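Long-range contacts in isatin hydrolase (Ralstonia solanacearum, PDB 5NMP), which probably opens the ring amide of isatin by hydrolysis to give isatinate, with a bound manganese ion at its active site: residues Leu32-Pro37 and Phe51-Ile56; Phe81-His86 and Asn96-Ile101; Val107-Val112 and Gly240-Ala245; Ile113-Gln118 and Val129-Ala134. All blocks are in the same frame, centred on the assembly; numbering follows the deposited sequence.

Interaction 1. Residues Leu32-Pro37 and Phe51-Ile56; sequences LSPSFP and FKIERI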
loop_
_atom_site.group_PDB
_atom_site.type_symbol
_atom_site.label_atom_id
_atom_site.label_comp_id
_atom_site.label_asym_id
_atom_site.label_seq_id
_atom_site.Cartn_x
_atom_site.Cartn_y
_atom_site.Cartn_z
ATOM N N LEU A 32 -9.831 5.248 -6.488
ATOM C CA LEU A 32 -10.273 4.127 -7.312
ATOM C C LEU A 32 -11.795 4.064 -7.408
ATOM O O LEU A 32 -12.478 3.780 -6.424
ATOM C CB LEU A 32 -9.743 2.809 -6.751
ATOM C CG LEU A 32 -8.252 2.520 -6.903
ATOM C CD1 LEU A 32 -7.844 1.406 -5.957
ATOM C CD2 LEU A 32 -7.933 2.145 -8.345
ATOM N N SER A 33 -12.315 4.318 -8.603
ATOM C CA SER A 33 -13.752 4.346 -8.843
ATOM C C SER A 33 -14.040 3.935 -10.287
ATOM O O SER A 33 -13.160 4.034 -11.142
ATOM C CB SER A 33 -14.310 5.743 -8.543
ATOM O OG SER A 33 -15.213 6.176 -9.546
ATOM N N PRO A 34 -15.264 3.456 -10.566
ATOM C CA PRO A 34 -15.622 3.069 -11.936
ATOM C C PRO A 34 -15.548 4.219 -12.945
ATOM O O PRO A 34 -15.559 3.973 -14.152
ATOM C CB PRO A 34 -17.064 2.577 -11.790
ATOM C CG PRO A 34 -17.160 2.123 -10.393
ATOM C CD PRO A 34 -16.306 3.066 -9.602
ATOM N N SER A 35 -15.471 5.454 -12.459
ATOM C CA SER A 35 -15.439 6.611 -13.344
ATOM C C SER A 35 -14.011 7.035 -13.672
ATOM O O SER A 35 -13.796 7.928 -14.495
ATOM C CB SER A 35 -16.201 7.781 -12.721
ATOM O OG SER A 35 -15.596 8.193 -11.509
ATOM N N PHE A 36 -13.035 6.398 -13.033
ATOM C CA PHE A 36 -11.639 6.731 -13.291
ATOM C C PHE A 36 -11.224 6.287 -14.689
ATOM O O PHE A 36 -11.540 5.172 -15.102
ATOM C CB PHE A 36 -10.717 6.093 -12.254
ATOM C CG PHE A 36 -9.322 6.638 -12.291
ATOM C CD1 PHE A 36 -8.376 6.101 -13.150
ATOM C CD2 PHE A 36 -8.965 7.714 -11.496
ATOM C CE1 PHE A 36 -7.098 6.616 -13.205
ATOM C CE2 PHE A 36 -7.687 8.230 -11.542
ATOM C CZ PHE A 36 -6.751 7.679 -12.398
ATOM N N PRO A 37 -10.505 7.161 -15.417
ATOM C CA PRO A 37 -10.083 6.900 -16.799
ATOM C C PRO A 37 -9.384 5.554 -16.976
ATOM O O PRO A 37 -8.491 5.205 -16.203
ATOM C CB PRO A 37 -9.119 8.053 -17.092
ATOM C CG PRO A 37 -9.578 9.149 -16.213
ATOM C CD PRO A 37 -10.065 8.492 -14.957
ATOM N N PHE A 51 -11.936 -0.347 -13.566
ATOM C CA PHE A 51 -12.225 -0.672 -12.176
ATOM C C PHE A 51 -13.716 -0.939 -11.984
ATOM O O PHE A 51 -14.546 -0.073 -12.252
ATOM C CB PHE A 51 -11.760 0.455 -11.252
ATOM C CG PHE A 51 -11.922 0.146 -9.789
ATOM C CD1 PHE A 51 -13.034 0.589 -9.088
ATOM C CD2 PHE A 51 -10.963 -0.593 -9.115
ATOM C CE1 PHE A 51 -13.183 0.300 -7.742
ATOM C CE2 PHE A 51 -11.106 -0.886 -7.768
ATOM C CZ PHE A 51 -12.216 -0.439 -7.083
ATOM N N LYS A 52 -14.051 -2.143 -11.529
ATOM C CA LYS A 52 -15.439 -2.492 -11.233
ATOM C C LYS A 52 -15.588 -2.906 -9.776
ATOM O O LYS A 52 -14.753 -3.635 -9.240
ATOM C CB LYS A 52 -15.935 -3.620 -12.141
ATOM C CG LYS A 52 -15.960 -3.288 -13.624
ATOM C CD LYS A 52 -16.753 -4.334 -14.395
ATOM C CE LYS A 52 -16.623 -4.149 -15.900
ATOM N NZ LYS A 52 -15.268 -4.525 -16.398
ATOM N N ILE A 53 -16.656 -2.447 -9.136
ATOM C CA ILE A 53 -16.891 -2.778 -7.738
ATOM C C ILE A 53 -18.344 -3.191 -7.512
ATOM O O ILE A 53 -19.274 -2.550 -8.003
ATOM C CB ILE A 53 -16.511 -1.596 -6.811
ATOM C CG1 ILE A 53 -16.574 -2.013 -5.342
ATOM C CG2 ILE A 53 -17.375 -0.368 -7.085
ATOM C CD1 ILE A 53 -16.016 -0.973 -4.395
ATOM N N GLU A 54 -18.532 -4.289 -6.787
ATOM C CA GLU A 54 -19.867 -4.794 -6.504
ATOM C C GLU A 54 -20.042 -5.081 -5.014
ATOM O O GLU A 54 -19.208 -5.735 -4.385
ATOM C CB GLU A 54 -20.155 -6.049 -7.329
ATOM C CG GLU A 54 -19.054 -7.089 -7.283
ATOM C CD GLU A 54 -19.370 -8.302 -8.135
ATOM O OE1 GLU A 54 -20.545 -8.458 -8.528
ATOM O OE2 GLU A 54 -18.444 -9.093 -8.416
ATOM N N ARG A 55 -21.138 -4.575 -4.462
ATOM C CA ARG A 55 -21.421 -4.698 -3.041
ATOM C C ARG A 55 -21.812 -6.128 -2.668
ATOM O O ARG A 55 -22.575 -6.782 -3.384
ATOM C CB ARG A 55 -22.530 -3.717 -2.653
ATOM C CG ARG A 55 -22.804 -3.624 -1.169
ATOM C CD ARG A 55 -24.013 -2.745 -0.896
ATOM N NE ARG A 55 -23.738 -1.328 -1.113
ATOM C CZ ARG A 55 -24.614 -0.355 -0.880
ATOM N NH1 ARG A 55 -25.826 -0.648 -0.427
ATOM N NH2 ARG A 55 -24.282 0.910 -1.101
ATOM N N ILE A 56 -21.276 -6.613 -1.552
ATOM C CA ILE A 56 -21.630 -7.936 -1.046
ATOM C C ILE A 56 -22.778 -7.833 -0.040
ATOM O O ILE A 56 -23.753 -8.582 -0.111
ATOM C CB ILE A 56 -20.430 -8.638 -0.375
ATOM C CG1 ILE A 56 -19.199 -8.596 -1.280
ATOM C CG2 ILE A 56 -20.778 -10.074 -0.021
ATOM C CD1 ILE A 56 -17.977 -9.255 -0.672
#
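Leu32 CB rests over one face of the Phe51 ring, a CH-pi contact 4.1 Å from the ring centroid and 13° off its normal, displaced toward the rim at CE2 and CZ. Phe51 stands at the entry to strand 52-60, one arm of a two-stranded antiparallel hairpin with strand 66-74, and it meets a loop segment that folds into a type I beta turn from Ser33 to Phe36. Its CG is anti to the backbone N (chi1 -175°), on the side of residues 32-34; Leu32 crosses it at about a right angle. The same ring borders loop backbone: Ser33 C lies 3.7 Å from Phe51 CD1, and Pro34 N sits at the ring edge near its plane. Pro34 CD adds an apolar touch at 4.1 Å to Phe51 CD1, while Pro34 CG reaches Ile53 CG2 further along the strand. No hydrogen bond links the segments. The turn carries its own, Phe36 N to Ser33 O at 3.0 Å, and the hydroxyls Ser33 OG and Ser35 OG are bonded to each other at 2.8 Å. Outside the pair, Phe51 packs on Cys73 of the hairpin, and Ile250 of the second subunit packs on both Leu32 and Ile53, placing the contact at the dimer interface. The nearest approach to the carbonyl of Phe51 is a CA-H...O contact, Pro34 CA to Phe51 O at 3.3 Å.

Interaction 2. Residues Phe81-His86 and Asn96-Ile101; sequences FDAPAH and NSVDTI. With MN (manganese (II) ion), chain K.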
loop_
_atom_site.group_PDB
_atom_site.type_symbol
_atom_site.label_atom_id
_atom_site.label_comp_id
_atom_site.label_asym_id
_atom_site.label_seq_id
_atom_site.Cartn_x
_atom_site.Cartn_y
_atom_site.Cartn_z
ATOM N N PHE A 81 1.950 1.343 -9.570
ATOM C CA PHE A 81 3.394 1.157 -9.516
ATOM C C PHE A 81 3.836 0.274 -10.680
ATOM O O PHE A 81 3.214 -0.751 -10.946
ATOM C CB PHE A 81 3.765 0.530 -8.162
ATOM C CG PHE A 81 5.226 0.185 -8.001
ATOM C CD1 PHE A 81 6.086 1.050 -7.343
ATOM C CD2 PHE A 81 5.725 -1.026 -8.457
ATOM C CE1 PHE A 81 7.422 0.730 -7.173
ATOM C CE2 PHE A 81 7.062 -1.350 -8.291
ATOM C CZ PHE A 81 7.909 -0.471 -7.647
ATOM N N ASP A 82 4.897 0.671 -11.379
ATOM C CA ASP A 82 5.433 -0.138 -12.476
ATOM C C ASP A 82 6.695 -0.882 -12.045
ATOM O O ASP A 82 7.706 -0.262 -11.717
ATOM C CB ASP A 82 5.746 0.731 -13.700
ATOM C CG ASP A 82 4.494 1.258 -14.391
ATOM O OD1 ASP A 82 3.500 0.508 -14.514
ATOM O OD2 ASP A 82 4.507 2.429 -14.823
ATOM N N ALA A 83 6.633 -2.210 -12.048
ATOM C CA ALA A 83 7.800 -3.038 -11.746
ATOM C C ALA A 83 8.594 -3.318 -13.028
ATOM O O ALA A 83 8.032 -3.284 -14.120
ATOM C CB ALA A 83 7.368 -4.343 -11.074
ATOM N N PRO A 84 9.904 -3.586 -12.903
ATOM C CA PRO A 84 10.741 -3.801 -14.093
ATOM C C PRO A 84 10.267 -4.938 -15.004
ATOM O O PRO A 84 10.515 -4.900 -16.207
ATOM C CB PRO A 84 12.113 -4.130 -13.497
ATOM C CG PRO A 84 12.113 -3.440 -12.178
ATOM C CD PRO A 84 10.706 -3.568 -11.665
ATOM N N ALA A 85 9.589 -5.931 -14.441
ATOM C CA ALA A 85 9.107 -7.068 -15.219
ATOM C C ALA A 85 8.041 -6.652 -16.227
ATOM O O ALA A 85 7.745 -7.386 -17.169
ATOM C CB ALA A 85 8.563 -8.145 -14.294
ATOM N N HIS A 86 7.466 -5.471 -16.016
ATOM C CA HIS A 86 6.406 -4.953 -16.874
ATOM C C HIS A 86 6.879 -4.778 -18.315
ATOM O O HIS A 86 6.086 -4.875 -19.251
ATOM C CB HIS A 86 5.890 -3.625 -16.316
ATOM C CG HIS A 86 4.860 -2.958 -17.172
ATOM N ND1 HIS A 86 3.787 -3.635 -17.712
ATOM C CD2 HIS A 86 4.729 -1.670 -17.568
ATOM C CE1 HIS A 86 3.045 -2.793 -18.410
ATOM N NE2 HIS A 86 3.595 -1.594 -18.339
ATOM N N ASN A 96 12.250 -8.502 -9.848
ATOM C CA ASN A 96 11.694 -7.575 -10.825
ATOM C C ASN A 96 10.169 -7.485 -10.793
ATOM O O ASN A 96 9.576 -6.696 -11.525
ATOM C CB ASN A 96 12.148 -7.972 -12.230
ATOM C CG ASN A 96 11.601 -9.320 -12.656
ATOM O OD1 ASN A 96 11.222 -10.141 -11.821
ATOM N ND2 ASN A 96 11.562 -9.558 -13.961
ATOM N N SER A 97 9.537 -8.301 -9.956
ATOM C CA SER A 97 8.085 -8.267 -9.811
ATOM C C SER A 97 7.705 -7.760 -8.422
ATOM O O SER A 97 8.528 -7.778 -7.507
ATOM C CB SER A 97 7.482 -9.648 -10.066
ATOM O OG SER A 97 8.076 -10.625 -9.232
ATOM N N VAL A 98 6.460 -7.315 -8.265
ATOM C CA VAL A 98 6.042 -6.636 -7.037
ATOM C C VAL A 98 6.073 -7.539 -5.803
ATOM O O VAL A 98 6.030 -7.056 -4.672
ATOM C CB VAL A 98 4.621 -6.035 -7.175
ATOM C CG1 VAL A 98 4.644 -4.810 -8.076
ATOM C CG2 VAL A 98 3.638 -7.074 -7.689
ATOM N N ASP A 99 6.156 -8.847 -6.018
ATOM C CA ASP A 99 6.242 -9.788 -4.910
ATOM C C ASP A 99 7.688 -10.177 -4.589
ATOM O O ASP A 99 7.949 -10.800 -3.561
ATOM C CB ASP A 99 5.421 -11.044 -5.213
ATOM C CG ASP A 99 5.899 -11.768 -6.460
ATOM O OD1 ASP A 99 6.335 -11.086 -7.410
ATOM O OD2 ASP A 99 5.842 -13.018 -6.493
ATOM N N THR A 100 8.627 -9.812 -5.462
ATOM C CA THR A 100 10.023 -10.203 -5.264
ATOM C C THR A 100 10.994 -9.026 -5.152
ATOM O O THR A 100 12.147 -9.218 -4.764
ATOM C CB THR A 100 10.515 -11.127 -6.402
ATOM O OG1 THR A 100 10.484 -10.422 -7.648
ATOM C CG2 THR A 100 9.644 -12.373 -6.498
ATOM N N ILE A 101 10.544 -7.821 -5.494
ATOM C CA ILE A 101 11.370 -6.626 -5.311
ATOM C C ILE A 101 11.731 -6.469 -3.840
ATOM O O ILE A 101 10.870 -6.610 -2.971
ATOM C CB ILE A 101 10.653 -5.342 -5.790
ATOM C CG1 ILE A 101 10.428 -5.368 -7.295
ATOM C CG2 ILE A 101 11.449 -4.099 -5.423
ATOM C CD1 ILE A 101 9.549 -4.239 -7.780
HETATM MN MN MN K . 1.731 1.123 -15.586
#
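Asn96 O is where the two segments converge: Ala85 N donates to it at 3.0 Å, with 151° at the hydrogen and the donor tilted 31° from the carbonyl plane, while Ala83 CB and Pro84 CD border the same oxygen. This is the single hydrogen bond across the contact, and it ties the 3-10 segment 84-86 to the loop 96-101. The Asn96 side chain, its CG held between backbone N and carbonyl carbon (chi1 65°), lies against Ala85 CB. Its amide nitrogen ND2 is satisfied by Gly90 O. Beyond this polar point the contact is apolar. Ile101 CD1 meets Phe81 tip to tip at the ring edge, 3.8 Å from Phe81 CE2, and also touches Ala83 CB and Pro84 CD. Val98 CG1 slides past the ring in the opposite direction, 4.0 Å from Phe81 CD2. The loop braces itself: Ser97 O accepts from both Thr100 N and Ile101 N, and Ser97 OG donates to Asp99 OD1 at 2.6 Å. Asp82 turns its side chain away from this packing, and its OD1 binds manganese at 2.2 Å together with His76 and His80. The run from His76 to His86 matches the HxGTHxDxPxH signature of the cyclase family, and residues 96-101 pack against Phe81, Ala83, Pro84 and Ala85 of it. In the fold, strand 80-82 lies between strands 225-228 and 255-257; Tyr225 packs on Phe81, Pro84 and Ile101, and His216 and His220 of helix 214-221 touch Asp82.

Interaction 3. Residues Val107-Val112 and Gly240-Ala245; sequences VAPAVV and GAFILA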
loop_
_atom_site.group_PDB
_atom_site.type_symbol
_atom_site.label_atom_id
_atom_site.label_comp_id
_atom_site.label_asym_id
_atom_site.label_seq_id
_atom_site.Cartn_x
_atom_site.Cartn_y
_atom_site.Cartn_z
ATOM N N VAL A 107 10.464 2.443 -0.014
ATOM C CA VAL A 107 10.627 3.714 0.681
ATOM C C VAL A 107 11.852 4.445 0.127
ATOM O O VAL A 107 12.922 3.854 -0.017
ATOM C CB VAL A 107 10.766 3.516 2.211
ATOM C CG1 VAL A 107 9.437 3.093 2.818
ATOM C CG2 VAL A 107 11.844 2.487 2.533
ATOM N N ALA A 108 11.687 5.725 -0.196
ATOM C CA ALA A 108 12.751 6.497 -0.838
ATOM C C ALA A 108 12.462 7.998 -0.833
ATOM O O ALA A 108 11.299 8.414 -0.828
ATOM C CB ALA A 108 12.962 6.013 -2.273
ATOM N N PRO A 109 13.528 8.816 -0.834
ATOM C CA PRO A 109 13.400 10.272 -0.974
ATOM C C PRO A 109 12.895 10.656 -2.360
ATOM O O PRO A 109 12.944 9.835 -3.277
ATOM C CB PRO A 109 14.833 10.778 -0.758
ATOM C CG PRO A 109 15.543 9.670 -0.069
ATOM C CD PRO A 109 14.922 8.412 -0.589
ATOM N N ALA A 110 12.420 11.887 -2.514
ATOM C CA ALA A 110 11.937 12.344 -3.812
ATOM C C ALA A 110 12.284 13.798 -4.084
ATOM O O ALA A 110 12.382 14.613 -3.163
ATOM C CB ALA A 110 10.439 12.149 -3.914
ATOM N N VAL A 111 12.478 14.108 -5.361
ATOM C CA VAL A 111 12.557 15.487 -5.812
ATOM C C VAL A 111 11.355 15.759 -6.702
ATOM O O VAL A 111 10.843 14.851 -7.357
ATOM C CB VAL A 111 13.862 15.783 -6.577
ATOM C CG1 VAL A 111 15.061 15.542 -5.678
ATOM C CG2 VAL A 111 13.954 14.933 -7.838
ATOM N N VAL A 112 10.891 17.002 -6.712
ATOM C CA VAL A 112 9.719 17.355 -7.503
ATOM C C VAL A 112 10.064 18.396 -8.561
ATOM O O VAL A 112 10.514 19.494 -8.238
ATOM C CB VAL A 112 8.581 17.883 -6.611
ATOM C CG1 VAL A 112 7.373 18.247 -7.454
ATOM C CG2 VAL A 112 8.208 16.846 -5.556
ATOM N N GLY A 240 13.344 16.974 -0.244
ATOM C CA GLY A 240 13.242 16.697 1.175
ATOM C C GLY A 240 12.091 15.780 1.539
ATOM O O GLY A 240 12.052 15.235 2.642
ATOM N N ALA A 241 11.148 15.613 0.617
ATOM C CA ALA A 241 10.004 14.743 0.853
ATOM C C ALA A 241 10.423 13.278 0.829
ATOM O O ALA A 241 11.391 12.908 0.166
ATOM C CB ALA A 241 8.918 14.999 -0.174
ATOM N N PHE A 242 9.685 12.451 1.559
ATOM C CA PHE A 242 9.982 11.027 1.650
ATOM C C PHE A 242 8.761 10.218 1.223
ATOM O O PHE A 242 7.660 10.432 1.730
ATOM C CB PHE A 242 10.407 10.662 3.074
ATOM C CG PHE A 242 11.116 9.346 3.176
ATOM C CD1 PHE A 242 12.481 9.267 2.969
ATOM C CD2 PHE A 242 10.418 8.187 3.475
ATOM C CE1 PHE A 242 13.138 8.060 3.055
ATOM C CE2 PHE A 242 11.069 6.973 3.563
ATOM C CZ PHE A 242 12.431 6.909 3.354
ATOM N N ILE A 243 8.949 9.293 0.288
ATOM C CA ILE A 243 7.812 8.600 -0.306
ATOM C C ILE A 243 7.598 7.188 0.228
ATOM O O ILE A 243 8.524 6.378 0.276
ATOM C CB ILE A 243 7.953 8.520 -1.833
ATOM C CG1 ILE A 243 8.147 9.919 -2.422
ATOM C CG2 ILE A 243 6.736 7.842 -2.448
ATOM C CD1 ILE A 243 7.046 10.890 -2.075
ATOM N N LEU A 244 6.364 6.905 0.632
ATOM C CA LEU A 244 5.956 5.547 0.965
ATOM C C LEU A 244 5.167 4.971 -0.205
ATOM O O LEU A 244 4.029 5.371 -0.451
ATOM C CB LEU A 244 5.115 5.521 2.246
ATOM C CG LEU A 244 5.657 6.286 3.457
ATOM C CD1 LEU A 244 4.707 6.167 4.638
ATOM C CD2 LEU A 244 7.051 5.808 3.838
ATOM N N ALA A 245 5.776 4.044 -0.938
ATOM C CA ALA A 245 5.122 3.455 -2.102
ATOM C C ALA A 245 5.320 1.946 -2.144
ATOM O O ALA A 245 6.216 1.447 -2.824
ATOM C CB ALA A 245 5.641 4.093 -3.383
HETATM O O HOH W 1 10.685 16.660 -2.138
#
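Strands 107-112 and 240-244 run antiparallel with a marked twist, 134° between their directions, and Ala108 with Ile243 forms the hydrogen-bonded pair: Ile243 N to Ala108 O at 2.7 Å and the return bond, Ala108 N to Ile243 O, at 3.3 Å. Ala110 N adds a bond to Ala241 O, bent to 144° at the hydrogen. In place of a direct return bond between these two residues, a water accepts from Ala241 N and donates to Ala110 O at 2.8 Å. Val107, Pro109, Phe242 and Leu244 share one face of the sheet. There the Phe242 ring, its CG anti to the backbone N, reaches across so that CE2 lies 3.7 Å from Val107 CB and Ala108 backbone covers one ring face; Pro109 lies beside it, pointing the same way. Leu18 of the second subunit packs on Val107 and Phe242. On the other face Ala110 CB meets Ile243 CG1 at 3.5 Å, with Trp147 of strand 147-151 touching Ala108 and Ala110. Pro109, lacking an N-H, falls in a non-hydrogen-bonded pair with Phe242 and costs the ladder no bond: backbone hydrogen bonds set the register, while apolar side chains pack on both faces.

Interaction 4. Residues Ile113-Gln118 and Val129-Ala134; sequences IDASAQ and VDFLQA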
loop_
_atom_site.group_PDB
_atom_site.type_symbol
_atom_site.label_atom_id
_atom_site.label_comp_id
_atom_site.label_asym_id
_atom_site.label_seq_id
_atom_site.Cartn_x
_atom_site.Cartn_y
_atom_site.Cartn_z
ATOM N N ILE A 113 9.854 18.043 -9.825
ATOM C CA ILE A 113 10.125 18.946 -10.940
ATOM C C ILE A 113 8.834 19.587 -11.434
ATOM O O ILE A 113 7.986 18.908 -12.012
ATOM C CB ILE A 113 10.800 18.211 -12.122
ATOM C CG1 ILE A 113 11.893 17.259 -11.622
ATOM C CG2 ILE A 113 11.345 19.204 -13.136
ATOM C CD1 ILE A 113 13.009 17.937 -10.875
ATOM N N ASP A 114 8.685 20.891 -11.211
ATOM C CA ASP A 114 7.456 21.589 -11.584
ATOM C C ASP A 114 7.501 22.141 -13.005
ATOM O O ASP A 114 8.257 23.069 -13.301
ATOM C CB ASP A 114 7.166 22.729 -10.607
ATOM C CG ASP A 114 5.881 23.469 -10.941
ATOM O OD1 ASP A 114 4.947 22.831 -11.472
ATOM O OD2 ASP A 114 5.804 24.689 -10.676
ATOM N N ALA A 115 6.670 21.573 -13.875
ATOM C CA ALA A 115 6.574 22.021 -15.258
ATOM C C ALA A 115 5.131 22.339 -15.636
ATOM O O ALA A 115 4.771 22.311 -16.811
ATOM C CB ALA A 115 7.142 20.969 -16.193
ATOM N N SER A 116 4.312 22.644 -14.635
ATOM C CA SER A 116 2.885 22.871 -14.849
ATOM C C SER A 116 2.599 24.058 -15.776
ATOM O O SER A 116 1.667 24.013 -16.577
ATOM C CB SER A 116 2.174 23.070 -13.506
ATOM O OG SER A 116 2.815 24.061 -12.724
ATOM N N ALA A 117 3.403 25.112 -15.670
ATOM C CA ALA A 117 3.221 26.289 -16.514
ATOM C C ALA A 117 3.525 25.981 -17.980
ATOM O O ALA A 117 2.887 26.523 -18.881
ATOM C CB ALA A 117 4.095 27.428 -16.025
ATOM N N GLN A 118 4.500 25.106 -18.208
ATOM C CA GLN A 118 4.910 24.743 -19.560
ATOM C C GLN A 118 3.882 23.839 -20.227
ATOM O O GLN A 118 3.564 24.007 -21.404
ATOM C CB GLN A 118 6.279 24.052 -19.544
ATOM C CG GLN A 118 7.458 24.980 -19.266
ATOM C CD GLN A 118 7.564 25.391 -17.809
ATOM O OE1 GLN A 118 6.883 24.842 -16.940
ATOM N NE2 GLN A 118 8.424 26.364 -17.533
ATOM N N VAL A 129 17.124 17.645 -20.769
ATOM C CA VAL A 129 18.294 17.687 -19.903
ATOM C C VAL A 129 18.590 19.124 -19.485
ATOM O O VAL A 129 18.912 19.390 -18.324
ATOM C CB VAL A 129 19.532 17.081 -20.598
ATOM C CG1 VAL A 129 20.765 17.216 -19.719
ATOM C CG2 VAL A 129 19.281 15.623 -20.941
ATOM N N ASP A 130 18.464 20.048 -20.435
ATOM C CA ASP A 130 18.679 21.464 -20.163
ATOM C C ASP A 130 17.767 21.956 -19.047
ATOM O O ASP A 130 18.207 22.669 -18.146
ATOM C CB ASP A 130 18.458 22.295 -21.428
ATOM C CG ASP A 130 19.458 21.970 -22.520
ATOM O OD1 ASP A 130 19.918 20.809 -22.575
ATOM O OD2 ASP A 130 19.788 22.872 -23.320
ATOM N N PHE A 131 16.499 21.561 -19.106
ATOM C CA PHE A 131 15.529 21.960 -18.093
ATOM C C PHE A 131 15.877 21.360 -16.735
ATOM O O PHE A 131 15.738 22.021 -15.706
ATOM C CB PHE A 131 14.115 21.545 -18.508
ATOM C CG PHE A 131 13.031 22.106 -17.626
ATOM C CD1 PHE A 131 12.595 21.409 -16.506
ATOM C CD2 PHE A 131 12.442 23.326 -17.919
ATOM C CE1 PHE A 131 11.595 21.920 -15.695
ATOM C CE2 PHE A 131 11.441 23.844 -17.113
ATOM C CZ PHE A 131 11.016 23.140 -15.999
ATOM N N LEU A 132 16.329 20.111 -16.735
ATOM C CA LEU A 132 16.717 19.446 -15.497
ATOM C C LEU A 132 17.950 20.100 -14.868
ATOM O O LEU A 132 18.009 20.287 -13.652
ATOM C CB LEU A 132 16.973 17.959 -15.745
ATOM C CG LEU A 132 15.735 17.096 -16.009
ATOM C CD1 LEU A 132 16.135 15.698 -16.449
ATOM C CD2 LEU A 132 14.833 17.036 -14.776
ATOM N N GLN A 133 18.929 20.455 -15.697
ATOM C CA GLN A 133 20.156 21.080 -15.207
ATOM C C GLN A 133 19.912 22.493 -14.680
ATOM O O GLN A 133 20.628 22.965 -13.796
ATOM C CB GLN A 133 21.218 21.108 -16.307
ATOM C CG GLN A 133 21.834 19.750 -16.602
ATOM C CD GLN A 133 22.867 19.803 -17.713
ATOM O OE1 GLN A 133 22.778 20.629 -18.624
ATOM N NE2 GLN A 133 23.857 18.920 -17.641
ATOM N N ALA A 134 18.907 23.167 -15.230
ATOM C CA ALA A 134 18.524 24.487 -14.746
ATOM C C ALA A 134 17.838 24.369 -13.388
ATOM O O ALA A 134 17.983 25.238 -12.528
ATOM C CB ALA A 134 17.614 25.180 -15.743
#
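Ile113 makes the closest side-chain touch, its CG2 lying 3.7 Å from Phe131 CE1, in the plane of the ring and at its edge. The two side chains slide past each other in opposite directions, and the other branch of the isoleucine, CG1, reaches Leu132 CD2 at 4.3 Å. Phe131, its CG anti to the backbone N (chi1 -171°), extends from helix 129-139 toward the end of strand 107-114. Asp114 follows with its side chain pointing away from the helix, but its carbonyl oxygen comes to the ring edge too, 3.9 Å from Phe131 CZ. The carboxylate turns to its own chain instead: Asp114 OD1 receives Ser116 OG on its syn lone pair at 2.8 Å and Ser116 N from above the carboxylate plane at 3.2 Å. The second of these closes an Asx turn at the point where the strand gives way to helix 116-119, with Ala115 at the N-cap position. Strand 107-114, helix 129-139 and the parallel strand 147-151 make a beta-alpha-beta crossover, and this contact packs the start of its helix against the end of its first strand. Ala115 points its CB toward Phe131 CZ, at 4.4 Å, and packs also on Trp125, whose ring meets that of Phe131 edge to face. Past the turn, Gln118 bends at chi2 (75°) and meets Phe131 tip to tip.

From the N terminus, interaction 1 closes first, joining the loop after strand 24-27 to the start of the hairpin strand 52-60. Interaction 2 follows in series and closes a short loop between strands 80-82 and 107-114, and includes the metal ligand Asp82. Interaction 3 spans 127 residues to set strand 107-114 beside strand 239-244 in the large mixed sheet. Interaction 4 opens on the end of that same strand 107-114 and lies wholly within the span of interaction 3, packing helix 129-139 against the strand's end. None of the four crosses another. Interactions 2, 3 and 4 all reach the mixed sheet, whereas interactions 1, 2 and 3 also touch the second subunit.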